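Local coordinates for protein catalase (Exiguobacterium oxidotolerans, PDB 2J2M) that probably breaks hydrogen peroxide down into water and oxygen at a buried haem, as catalases do, at residues N130-F135 with T281-E286; S173-M178 with G422-V427; D109-S114 with R191-S196. All blocks are in the same frame, centred on the assembly; numbering follows the deposited sequence.

Contact 1: N130-F135 with T281-E286. With HEM (protoporphyrin IX containing Fe), chain E.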
loop_
_atom_site.group_PDB
_atom_site.type_symbol
_atom_site.label_atom_id
_atom_site.label_comp_id
_atom_site.label_asym_id
_atom_site.label_seq_id
_atom_site.Cartn_x
_atom_site.Cartn_y
_atom_site.Cartn_z
ATOM N N ASN A 130 30.860 -9.206 -3.953
ATOM C CA ASN A 130 32.269 -9.551 -3.759
ATOM C C ASN A 130 32.864 -10.159 -5.022
ATOM O O ASN A 130 33.954 -9.779 -5.457
ATOM C CB ASN A 130 32.509 -10.429 -2.518
ATOM C CG ASN A 130 31.704 -11.741 -2.528
ATOM O OD1 ASN A 130 30.619 -11.842 -3.116
ATOM N ND2 ASN A 130 32.245 -12.752 -1.849
ATOM N N LEU A 131 32.094 -11.057 -5.627
ATOM C CA LEU A 131 32.515 -11.816 -6.788
ATOM C C LEU A 131 32.469 -10.922 -8.027
ATOM O O LEU A 131 31.530 -10.147 -8.186
ATOM C CB LEU A 131 31.631 -13.058 -6.954
ATOM C CG LEU A 131 31.528 -14.032 -5.773
ATOM C CD1 LEU A 131 30.715 -15.258 -6.162
ATOM C CD2 LEU A 131 32.906 -14.443 -5.238
ATOM N N PRO A 132 33.512 -11.006 -8.871
ATOM C CA PRO A 132 33.780 -10.050 -9.937
ATOM C C PRO A 132 32.960 -10.258 -11.224
ATOM O O PRO A 132 32.995 -9.394 -12.104
ATOM C CB PRO A 132 35.282 -10.246 -10.197
ATOM C CG PRO A 132 35.501 -11.699 -9.967
ATOM C CD PRO A 132 34.556 -12.054 -8.821
ATOM N N VAL A 133 32.198 -11.354 -11.301
ATOM C CA VAL A 133 31.343 -11.622 -12.464
ATOM C C VAL A 133 29.926 -11.994 -12.037
ATOM O O VAL A 133 29.661 -12.099 -10.824
ATOM C CB VAL A 133 31.963 -12.703 -13.399
ATOM C CG1 VAL A 133 33.357 -12.269 -13.852
ATOM C CG2 VAL A 133 32.058 -14.044 -12.684
ATOM N N PHE A 134 29.023 -12.153 -13.024
ATOM C CA PHE A 134 27.657 -12.615 -12.784
ATOM C C PHE A 134 27.260 -13.850 -13.603
ATOM O O PHE A 134 27.967 -14.232 -14.561
ATOM C CB PHE A 134 26.635 -11.480 -12.974
ATOM C CG PHE A 134 25.488 -11.550 -12.023
ATOM C CD1 PHE A 134 24.206 -11.778 -12.485
ATOM C CD2 PHE A 134 25.700 -11.438 -10.640
ATOM C CE1 PHE A 134 23.103 -11.846 -11.593
ATOM C CE2 PHE A 134 24.636 -11.533 -9.732
ATOM C CZ PHE A 134 23.314 -11.715 -10.222
ATOM N N PHE A 135 26.144 -14.478 -13.218
ATOM C CA PHE A 135 25.674 -15.705 -13.874
ATOM C C PHE A 135 25.164 -15.443 -15.292
ATOM O O PHE A 135 25.213 -16.329 -16.132
ATOM C CB PHE A 135 24.540 -16.402 -13.098
ATOM C CG PHE A 135 24.839 -16.709 -11.617
ATOM C CD1 PHE A 135 24.610 -15.748 -10.626
ATOM C CD2 PHE A 135 25.249 -17.972 -11.228
ATOM C CE1 PHE A 135 24.829 -16.024 -9.281
ATOM C CE2 PHE A 135 25.455 -18.279 -9.887
ATOM C CZ PHE A 135 25.249 -17.294 -8.898
ATOM N N THR A 281 29.312 -11.467 -17.525
ATOM C CA THR A 281 29.877 -12.791 -17.221
ATOM C C THR A 281 31.390 -12.779 -17.353
ATOM O O THR A 281 32.037 -13.827 -17.154
ATOM C CB THR A 281 29.308 -13.915 -18.124
ATOM O OG1 THR A 281 29.475 -13.557 -19.493
ATOM C CG2 THR A 281 27.807 -14.169 -17.858
ATOM N N LYS A 282 31.954 -11.602 -17.654
ATOM C CA LYS A 282 33.397 -11.457 -17.934
ATOM C C LYS A 282 34.133 -10.589 -16.918
ATOM O O LYS A 282 33.631 -9.566 -16.501
ATOM C CB LYS A 282 33.634 -10.899 -19.352
ATOM C CG LYS A 282 33.093 -11.798 -20.483
ATOM C CD LYS A 282 33.734 -13.201 -20.464
ATOM C CE LYS A 282 33.253 -14.109 -21.601
ATOM N NZ LYS A 282 31.779 -14.405 -21.569
ATOM N N ASP A 283 35.328 -11.029 -16.537
ATOM C CA ASP A 283 36.208 -10.297 -15.629
ATOM C C ASP A 283 37.301 -9.558 -16.411
ATOM O O ASP A 283 37.563 -9.880 -17.587
ATOM C CB ASP A 283 36.841 -11.240 -14.601
ATOM C CG ASP A 283 37.428 -10.506 -13.412
ATOM O OD1 ASP A 283 37.347 -9.254 -13.364
ATOM O OD2 ASP A 283 37.965 -11.165 -12.498
ATOM N N TRP A 284 37.881 -8.538 -15.764
ATOM C CA TRP A 284 39.019 -7.792 -16.297
ATOM C C TRP A 284 40.124 -8.110 -15.359
ATOM O O TRP A 284 40.197 -7.528 -14.268
ATOM C CB TRP A 284 38.824 -6.279 -16.244
ATOM C CG TRP A 284 37.798 -5.702 -17.128
ATOM C CD1 TRP A 284 36.893 -6.367 -17.913
ATOM C CD2 TRP A 284 37.535 -4.313 -17.297
ATOM N NE1 TRP A 284 36.077 -5.462 -18.569
ATOM C CE2 TRP A 284 36.459 -4.195 -18.214
ATOM C CE3 TRP A 284 38.127 -3.143 -16.794
ATOM C CZ2 TRP A 284 35.946 -2.958 -18.607
ATOM C CZ3 TRP A 284 37.613 -1.914 -17.183
ATOM C CH2 TRP A 284 36.531 -1.835 -18.077
ATOM N N PHE A 285 40.972 -9.039 -15.768
ATOM C CA PHE A 285 42.059 -9.502 -14.923
ATOM C C PHE A 285 43.006 -8.348 -14.628
ATOM O O PHE A 285 43.264 -7.531 -15.505
ATOM C CB PHE A 285 42.785 -10.667 -15.593
ATOM C CG PHE A 285 41.916 -11.875 -15.831
ATOM C CD1 PHE A 285 41.838 -12.453 -17.094
ATOM C CD2 PHE A 285 41.189 -12.459 -14.787
ATOM C CE1 PHE A 285 41.056 -13.619 -17.321
ATOM C CE2 PHE A 285 40.393 -13.598 -15.012
ATOM C CZ PHE A 285 40.332 -14.179 -16.284
ATOM N N GLU A 286 43.482 -8.272 -13.381
ATOM C CA GLU A 286 44.390 -7.194 -12.967
ATOM C C GLU A 286 45.634 -7.235 -13.841
ATOM O O GLU A 286 46.257 -6.197 -14.112
ATOM C CB GLU A 286 44.767 -7.305 -11.481
ATOM C CG GLU A 286 45.779 -6.236 -11.047
ATOM C CD GLU A 286 45.953 -6.121 -9.539
ATOM O OE1 GLU A 286 45.542 -7.041 -8.807
ATOM O OE2 GLU A 286 46.517 -5.105 -9.088
HETATM C CHA HEM E . 19.406 -5.971 -4.600
HETATM C CHB HEM E . 23.876 -6.751 -6.400
HETATM C CHC HEM E . 21.898 -7.936 -10.638
HETATM C CHD HEM E . 17.561 -6.517 -9.081
HETATM C C1A HEM E . 20.792 -6.033 -4.718
HETATM C C2A HEM E . 21.783 -5.678 -3.704
HETATM C C3A HEM E . 23.020 -5.897 -4.209
HETATM C C4A HEM E . 22.857 -6.401 -5.548
HETATM C CMA HEM E . 24.392 -5.671 -3.529
HETATM C CAA HEM E . 21.424 -5.158 -2.288
HETATM C CBA HEM E . 21.370 -3.631 -2.199
HETATM C CGA HEM E . 21.075 -3.293 -0.754
HETATM O O1A HEM E . 19.965 -2.778 -0.451
HETATM O O2A HEM E . 21.953 -3.568 0.108
HETATM C C1B HEM E . 23.747 -7.078 -7.723
HETATM C C2B HEM E . 24.819 -7.191 -8.700
HETATM C C3B HEM E . 24.248 -7.523 -9.858
HETATM C C4B HEM E . 22.823 -7.625 -9.658
HETATM C CMB HEM E . 26.332 -6.925 -8.459
HETATM C CAB HEM E . 24.937 -7.716 -11.218
HETATM C CBB HEM E . 26.095 -8.359 -11.332
HETATM C C1C HEM E . 20.576 -7.578 -10.649
HETATM C C2C HEM E . 19.691 -7.537 -11.796
HETATM C C3C HEM E . 18.491 -7.128 -11.338
HETATM C C4C HEM E . 18.585 -6.915 -9.904
HETATM C CMC HEM E . 20.067 -7.857 -13.274
HETATM C CAC HEM E . 17.183 -6.935 -12.142
HETATM C CBC HEM E . 16.990 -5.865 -12.921
HETATM C C1D HEM E . 17.610 -6.264 -7.728
HETATM C C2D HEM E . 16.478 -5.856 -6.920
HETATM C C3D HEM E . 17.058 -5.672 -5.518
HETATM C C4D HEM E . 18.478 -5.992 -5.622
HETATM C CMD HEM E . 15.009 -5.608 -7.401
HETATM C CAD HEM E . 16.307 -5.228 -4.250
HETATM C CBD HEM E . 16.674 -3.764 -3.994
HETATM C CGD HEM E . 15.765 -3.110 -2.971
HETATM O O1D HEM E . 14.697 -3.675 -2.561
HETATM O O2D HEM E . 16.111 -1.978 -2.570
HETATM N NA HEM E . 21.501 -6.462 -5.826
HETATM N NB HEM E . 22.544 -7.355 -8.339
HETATM N NC HEM E . 19.870 -7.190 -9.524
HETATM N ND HEM E . 18.747 -6.320 -6.938
HETATM FE FE HEM E . 20.682 -6.539 -7.725
HETATM O O HOH W 1 34.933 -7.769 -12.922
#
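The isopropyl group of Val133 is turned by its first torsion (chi1 -57°) so that CG1 lies anti to the carbonyl carbon, and this methyl is the one that reaches the backbone of residues 281-286. On the other side, Thr281 holds OG1 between its backbone N and C (chi1 54°), and CG2 is thereby set against residues 130-135. The contact belongs to the haem-binding core of the catalase fold and joins two irregular connections, one following strand 122-129 and the other lying between strands 257-265 and 292-302. Val133 CG1 rests on the chain at the junction of Lys282 and Asp283, 3.6 Å from Asp283 N, and also meets the CB of Asp283. Further along, Thr281 CG2 sits 3.3 Å from Phe134 O, while Thr281 CA makes a CA-H...O contact to the same carbonyl oxygen. The hydroxyl of Thr281 is occupied by Asp279.

The Asp283 carboxylate meets the CB-CG side of the Pro132 ring at a slant, with Asp283 OD2 3.6 Å from Pro132 CG. Its other oxygen is shared: a water donates to Asp283 OD1 (2.9 Å) and to Pro132 O (2.7 Å), bridging the two loops, and Arg216 forms a salt bridge to OD1. These charged and polar partners would probably favour the ionised carboxylate in this buried place.

Phe134 carries the contact to the cofactor. Its ring leads away from residues 281-286 and receives a haem vinyl group over one face, Phe134 CD2 being 3.2 Å from CBB of the haem. The opposite face is covered by the next residue in the chain, with Phe135 CD1 4.1 Å above the plane of the Phe134 ring and over its centre.

Contact 2: S173-M178 with G422-V427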
loop_
_atom_site.group_PDB
_atom_site.type_symbol
_atom_site.label_atom_id
_atom_site.label_comp_id
_atom_site.label_asym_id
_atom_site.label_seq_id
_atom_site.Cartn_x
_atom_site.Cartn_y
_atom_site.Cartn_z
ATOM N N SER A 173 26.664 -18.861 -17.560
ATOM C CA SER A 173 26.794 -18.916 -16.106
ATOM C C SER A 173 28.037 -19.669 -15.622
ATOM O O SER A 173 28.343 -19.661 -14.413
ATOM C CB SER A 173 25.580 -19.606 -15.532
ATOM O OG SER A 173 25.672 -20.965 -15.892
ATOM N N THR A 174 28.745 -20.313 -16.543
ATOM C CA THR A 174 29.886 -21.161 -16.205
ATOM C C THR A 174 30.940 -20.400 -15.382
ATOM O O THR A 174 31.285 -20.813 -14.292
ATOM C CB THR A 174 30.484 -21.794 -17.498
ATOM O OG1 THR A 174 29.430 -22.396 -18.254
ATOM C CG2 THR A 174 31.503 -22.857 -17.198
ATOM N N ASN A 175 31.435 -19.288 -15.905
ATOM C CA ASN A 175 32.386 -18.434 -15.198
ATOM C C ASN A 175 32.018 -18.086 -13.741
ATOM O O ASN A 175 32.862 -18.181 -12.862
ATOM C CB ASN A 175 32.625 -17.145 -16.006
ATOM C CG ASN A 175 33.972 -16.511 -15.720
ATOM O OD1 ASN A 175 34.866 -17.156 -15.197
ATOM N ND2 ASN A 175 34.126 -15.248 -16.097
ATOM N N MET A 176 30.771 -17.662 -13.501
ATOM C CA MET A 176 30.281 -17.375 -12.153
ATOM C C MET A 176 30.295 -18.637 -11.272
ATOM O O MET A 176 30.739 -18.628 -10.095
ATOM C CB MET A 176 28.868 -16.779 -12.236
ATOM C CG MET A 176 28.269 -16.275 -10.901
ATOM S SD MET A 176 29.380 -15.250 -9.904
ATOM C CE MET A 176 28.103 -14.391 -8.959
ATOM N N LEU A 177 29.834 -19.739 -11.853
ATOM C CA LEU A 177 29.908 -21.018 -11.176
ATOM C C LEU A 177 31.330 -21.303 -10.709
ATOM O O LEU A 177 31.501 -21.750 -9.584
ATOM C CB LEU A 177 29.346 -22.124 -12.069
ATOM C CG LEU A 177 27.859 -22.557 -11.946
ATOM C CD1 LEU A 177 26.891 -21.563 -11.286
ATOM C CD2 LEU A 177 27.324 -22.958 -13.290
ATOM N N MET A 178 32.344 -21.016 -11.543
ATOM C CA MET A 178 33.755 -21.186 -11.153
ATOM C C MET A 178 34.135 -20.423 -9.893
ATOM O O MET A 178 34.954 -20.909 -9.122
ATOM C CB MET A 178 34.717 -20.767 -12.262
ATOM C CG MET A 178 34.722 -21.654 -13.473
ATOM S SD MET A 178 35.469 -23.294 -13.237
ATOM C CE MET A 178 35.358 -23.800 -14.957
ATOM N N GLY A 422 35.525 -19.952 -22.358
ATOM C CA GLY A 422 36.935 -19.622 -22.524
ATOM C C GLY A 422 37.474 -18.922 -21.304
ATOM O O GLY A 422 38.497 -19.343 -20.742
ATOM N N GLN A 423 36.800 -17.854 -20.872
ATOM C CA GLN A 423 37.302 -17.121 -19.711
ATOM C C GLN A 423 37.146 -17.916 -18.401
ATOM O O GLN A 423 38.036 -17.881 -17.526
ATOM C CB GLN A 423 36.718 -15.713 -19.598
ATOM C CG GLN A 423 37.469 -14.963 -18.499
ATOM C CD GLN A 423 37.069 -13.525 -18.340
ATOM O OE1 GLN A 423 36.254 -13.200 -17.474
ATOM N NE2 GLN A 423 37.653 -12.650 -19.149
ATOM N N ALA A 424 36.022 -18.628 -18.287
ATOM C CA ALA A 424 35.794 -19.574 -17.192
ATOM C C ALA A 424 36.972 -20.541 -17.038
ATOM O O ALA A 424 37.457 -20.772 -15.920
ATOM C CB ALA A 424 34.512 -20.342 -17.421
ATOM N N GLY A 425 37.440 -21.085 -18.164
ATOM C CA GLY A 425 38.636 -21.938 -18.168
ATOM C C GLY A 425 39.862 -21.233 -17.626
ATOM O O GLY A 425 40.536 -21.761 -16.749
ATOM N N GLU A 426 40.151 -20.039 -18.147
ATOM C CA GLU A 426 41.260 -19.214 -17.650
ATOM C C GLU A 426 41.150 -18.971 -16.152
ATOM O O GLU A 426 42.142 -19.099 -15.436
ATOM C CB GLU A 426 41.321 -17.865 -18.368
ATOM C CG GLU A 426 41.583 -17.940 -19.878
ATOM C CD GLU A 426 41.445 -16.584 -20.535
ATOM O OE1 GLU A 426 42.389 -15.769 -20.405
ATOM O OE2 GLU A 426 40.388 -16.330 -21.166
ATOM N N VAL A 427 39.945 -18.633 -15.679
ATOM C CA VAL A 427 39.701 -18.476 -14.237
ATOM C C VAL A 427 40.057 -19.759 -13.494
ATOM O O VAL A 427 40.760 -19.703 -12.479
ATOM C CB VAL A 427 38.246 -18.006 -13.885
ATOM C CG1 VAL A 427 37.987 -18.113 -12.363
ATOM C CG2 VAL A 427 37.980 -16.567 -14.384
#
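Thr174 meets Ala424 with its methyl alone: CG2 is 3.9 Å from Ala424 CB, whereas OG1 is directed beside the backbone N and bonds to Pro171 O. One residue on, Asn175 carries most of the contact. CG lies anti to the backbone N (chi1 -155°), which lays the amide across the start of the facing helix. The amide ends have different surroundings. OD1 is wedged among carbon atoms, 3.3 Å from Ala424 CA and 3.3 Å from Val427 CG2, and this buried oxygen has no hydrogen-bonding partner in the model. ND2 makes a bent, weak hydrogen bond of 3.3 Å to Gln423 OE1, the two amide planes being turned 67° apart. Its stronger acceptor is Thr281 O, and Gln423 OE1 in turn accepts from Asp283 N. An alanine in place of Asn175 would remove this amide, which would probably leave Thr281 O without its side-chain donor and open a gap beside Val427 CG2.

The backbones come very near each other here because the facing residue is small, Ala424 CB touching Asn175 N at 3.6 Å. Residues 174-178, from helix 174-180 of the catalase core, run 16° from parallel to 422-427, the start of helix 422-430, which opens the helical C-terminal region; the axes of the two segments approach to 8.5 Å. One turn beyond Thr174, Met178 returns to the same side. Its chain bends at the second torsion and wraps past the Ala424 carbonyl, with CG and CE each 3.8 Å from Ala424 O. The base of the side chain packs on Val427 instead, Met178 CB to Val427 CG1, while Phe463 and Ala466 of helix 453-466 also touch Met178.

Contact 3: D109-S114 with R191-S196. With HEM (protoporphyrin IX containing Fe), chain E.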
loop_
_atom_site.group_PDB
_atom_site.type_symbol
_atom_site.label_atom_id
_atom_site.label_comp_id
_atom_site.label_asym_id
_atom_site.label_seq_id
_atom_site.Cartn_x
_atom_site.Cartn_y
_atom_site.Cartn_z
ATOM N N ASP A 109 26.555 -17.926 -1.352
ATOM C CA ASP A 109 25.859 -16.874 -2.117
ATOM C C ASP A 109 26.892 -15.848 -2.459
ATOM O O ASP A 109 27.896 -15.714 -1.734
ATOM C CB ASP A 109 24.832 -16.142 -1.243
ATOM C CG ASP A 109 23.386 -16.479 -1.594
ATOM O OD1 ASP A 109 22.483 -16.061 -0.815
ATOM O OD2 ASP A 109 23.142 -17.130 -2.643
ATOM N N PRO A 110 26.665 -15.104 -3.557
ATOM C CA PRO A 110 27.500 -13.911 -3.690
ATOM C C PRO A 110 27.200 -13.086 -2.447
ATOM O O PRO A 110 26.184 -13.328 -1.778
ATOM C CB PRO A 110 26.947 -13.223 -4.929
ATOM C CG PRO A 110 26.162 -14.321 -5.705
ATOM C CD PRO A 110 25.688 -15.274 -4.663
ATOM N N ARG A 111 28.083 -12.155 -2.097
ATOM C CA ARG A 111 27.802 -11.234 -1.009
ATOM C C ARG A 111 27.670 -9.824 -1.562
ATOM O O ARG A 111 28.618 -9.317 -2.174
ATOM C CB ARG A 111 28.923 -11.267 0.033
ATOM C CG ARG A 111 28.578 -11.973 1.344
ATOM C CD ARG A 111 28.111 -13.379 1.114
ATOM N NE ARG A 111 27.957 -14.147 2.337
ATOM C CZ ARG A 111 27.637 -15.446 2.346
ATOM N NH1 ARG A 111 27.418 -16.068 1.195
ATOM N NH2 ARG A 111 27.522 -16.127 3.489
ATOM N N GLY A 112 26.521 -9.192 -1.306
ATOM C CA GLY A 112 26.287 -7.806 -1.701
ATOM C C GLY A 112 27.213 -6.829 -0.986
ATOM O O GLY A 112 27.523 -7.006 0.205
ATOM N N PHE A 113 27.639 -5.805 -1.729
ATOM C CA PHE A 113 28.569 -4.768 -1.279
ATOM C C PHE A 113 28.064 -3.385 -1.781
ATOM O O PHE A 113 28.351 -2.960 -2.901
ATOM C CB PHE A 113 29.980 -5.097 -1.825
ATOM C CG PHE A 113 31.105 -4.295 -1.198
ATOM C CD1 PHE A 113 31.063 -2.911 -1.154
ATOM C CD2 PHE A 113 32.233 -4.949 -0.683
ATOM C CE1 PHE A 113 32.113 -2.186 -0.587
ATOM C CE2 PHE A 113 33.285 -4.246 -0.120
ATOM C CZ PHE A 113 33.220 -2.854 -0.073
ATOM N N SER A 114 27.285 -2.706 -0.952
ATOM C CA SER A 114 26.609 -1.480 -1.363
ATOM C C SER A 114 27.105 -0.274 -0.546
ATOM O O SER A 114 27.172 -0.326 0.691
ATOM C CB SER A 114 25.069 -1.626 -1.224
ATOM O OG SER A 114 24.549 -2.658 -2.051
ATOM N N ARG A 191 33.474 -8.023 6.684
ATOM C CA ARG A 191 34.679 -7.203 6.755
ATOM C C ARG A 191 35.882 -7.924 6.142
ATOM O O ARG A 191 36.941 -7.316 5.888
ATOM C CB ARG A 191 34.954 -6.743 8.194
ATOM C CG ARG A 191 35.318 -7.847 9.157
ATOM C CD ARG A 191 35.009 -7.467 10.612
ATOM N NE ARG A 191 36.201 -6.952 11.251
ATOM C CZ ARG A 191 37.000 -7.649 12.052
ATOM N NH1 ARG A 191 36.718 -8.904 12.376
ATOM N NH2 ARG A 191 38.071 -7.058 12.563
ATOM N N LYS A 192 35.708 -9.219 5.878
ATOM C CA LYS A 192 36.782 -10.015 5.295
ATOM C C LYS A 192 36.474 -10.471 3.872
ATOM O O LYS A 192 36.733 -11.614 3.505
ATOM C CB LYS A 192 37.105 -11.195 6.198
ATOM C CG LYS A 192 37.543 -10.751 7.577
ATOM C CD LYS A 192 38.129 -11.888 8.390
ATOM C CE LYS A 192 38.413 -11.392 9.811
ATOM N NZ LYS A 192 38.825 -12.528 10.669
ATOM N N MET A 193 35.935 -9.555 3.082
ATOM C CA MET A 193 35.589 -9.816 1.693
ATOM C C MET A 193 35.871 -8.596 0.834
ATOM O O MET A 193 35.956 -7.459 1.325
ATOM C CB MET A 193 34.106 -10.180 1.568
ATOM C CG MET A 193 33.165 -8.982 1.581
ATOM S SD MET A 193 31.461 -9.529 1.687
ATOM C CE MET A 193 30.585 -7.935 1.623
ATOM N N ARG A 194 35.992 -8.841 -0.461
ATOM C CA ARG A 194 36.247 -7.783 -1.426
ATOM C C ARG A 194 34.930 -7.267 -2.004
ATOM O O ARG A 194 33.838 -7.771 -1.653
ATOM C CB ARG A 194 37.190 -8.302 -2.537
ATOM C CG ARG A 194 36.815 -9.687 -3.099
ATOM C CD ARG A 194 37.220 -9.832 -4.553
ATOM N NE ARG A 194 37.115 -11.227 -5.001
ATOM C CZ ARG A 194 37.487 -11.674 -6.204
ATOM N NH1 ARG A 194 37.366 -12.973 -6.490
ATOM N NH2 ARG A 194 37.988 -10.826 -7.116
ATOM N N GLY A 195 35.033 -6.252 -2.874
ATOM C CA GLY A 195 33.883 -5.708 -3.599
ATOM C C GLY A 195 34.225 -5.542 -5.068
ATOM O O GLY A 195 35.402 -5.362 -5.413
ATOM N N SER A 196 33.199 -5.598 -5.932
ATOM C CA SER A 196 33.382 -5.537 -7.374
ATOM C C SER A 196 32.191 -4.836 -8.027
ATOM O O SER A 196 31.043 -5.168 -7.724
ATOM C CB SER A 196 33.506 -6.957 -7.941
ATOM O OG SER A 196 34.509 -7.684 -7.266
HETATM C CHA HEM E . 19.406 -5.971 -4.600
HETATM C CHB HEM E . 23.876 -6.751 -6.400
HETATM C CHC HEM E . 21.898 -7.936 -10.638
HETATM C CHD HEM E . 17.561 -6.517 -9.081
HETATM C C1A HEM E . 20.792 -6.033 -4.718
HETATM C C2A HEM E . 21.783 -5.678 -3.704
HETATM C C3A HEM E . 23.020 -5.897 -4.209
HETATM C C4A HEM E . 22.857 -6.401 -5.548
HETATM C CMA HEM E . 24.392 -5.671 -3.529
HETATM C CAA HEM E . 21.424 -5.158 -2.288
HETATM C CBA HEM E . 21.370 -3.631 -2.199
HETATM C CGA HEM E . 21.075 -3.293 -0.754
HETATM O O1A HEM E . 19.965 -2.778 -0.451
HETATM O O2A HEM E . 21.953 -3.568 0.108
HETATM C C1B HEM E . 23.747 -7.078 -7.723
HETATM C C2B HEM E . 24.819 -7.191 -8.700
HETATM C C3B HEM E . 24.248 -7.523 -9.858
HETATM C C4B HEM E . 22.823 -7.625 -9.658
HETATM C CMB HEM E . 26.332 -6.925 -8.459
HETATM C CAB HEM E . 24.937 -7.716 -11.218
HETATM C CBB HEM E . 26.095 -8.359 -11.332
HETATM C C1C HEM E . 20.576 -7.578 -10.649
HETATM C C2C HEM E . 19.691 -7.537 -11.796
HETATM C C3C HEM E . 18.491 -7.128 -11.338
HETATM C C4C HEM E . 18.585 -6.915 -9.904
HETATM C CMC HEM E . 20.067 -7.857 -13.274
HETATM C CAC HEM E . 17.183 -6.935 -12.142
HETATM C CBC HEM E . 16.990 -5.865 -12.921
HETATM C C1D HEM E . 17.610 -6.264 -7.728
HETATM C C2D HEM E . 16.478 -5.856 -6.920
HETATM C C3D HEM E . 17.058 -5.672 -5.518
HETATM C C4D HEM E . 18.478 -5.992 -5.622
HETATM C CMD HEM E . 15.009 -5.608 -7.401
HETATM C CAD HEM E . 16.307 -5.228 -4.250
HETATM C CBD HEM E . 16.674 -3.764 -3.994
HETATM C CGD HEM E . 15.765 -3.110 -2.971
HETATM O O1D HEM E . 14.697 -3.675 -2.561
HETATM O O2D HEM E . 16.111 -1.978 -2.570
HETATM N NA HEM E . 21.501 -6.462 -5.826
HETATM N NB HEM E . 22.544 -7.355 -8.339
HETATM N NC HEM E . 19.870 -7.190 -9.524
HETATM N ND HEM E . 18.747 -6.320 -6.938
HETATM FE FE HEM E . 20.682 -6.539 -7.725
#
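Met193 and Arg111 cross at about a right angle, the thioether of the first passing over the root of the second. The Met193 chain leaves its backbone with CG between N and the carbonyl carbon (chi1 80°) and is then fully extended, which carries SD to 3.5 Å from Arg111 CB and the terminal methyl CE to 3.5 Å from Gly112 O. Only the aliphatic start of Arg111 takes part. The chain bends at the CB-CG bond (chi2 56°) and then runs extended, away from residues 191-196, and the guanidinium turns back on its own segment: NH1 donates to Asp109 O (3.0 Å), with that oxygen close to the guanidinium plane, and also to Leu107 O.

Gly112 and Phe113 begin strand 112-119 of the antiparallel beta-barrel of the haem catalases, and residues 191-196 run into the short strand 195-196 of the same sheet system. The Phe113 ring meets this second segment obliquely. CG lies anti to the backbone N (chi1 -167°), and CD2 lies against main chain, 3.4 Å from both Arg194 O and Gly195 CA. Gly195 lets the ring come this close: a beta carbon there would point at CD2 and collide with it. The Met193 methyl also approaches the ring, CE lying 4.1 Å from Phe113 CD2. Trp217 stacks on the Phe113 ring and Phe94 meets it edge-to-face.

Gly112 CA lies 3.4 Å from the haem methyl CMA, on the side where a beta carbon would run into that methyl, and Ser114 OG passes 3.3 Å from CBA of a haem propionate.

How the contacts relate
Followed from the N terminus, residues 109-114 open contact 3, 130-135 open contact 1 and 173-178 open contact 2 before any of them closes. They then close in the same order: contact 3 at 191-196, contact 1 at 281-286 and contact 2 at 422-427, after intervals of 76, 145 and 243 residues. Each pair crosses; none nests. Contact 3 ties the start of strand 112-119, beside the haem, to the turn before strand 195-196, contact 1 joins two loops that follow barrel strands, and contact 2 attaches the C-terminal helices to the core. Asn130 couples contacts 1 and 3 through probable hydrogen bonds to Arg111 N and Ser196 OG; Met176 CE packs on Pro110 CG between contacts 2 and 3.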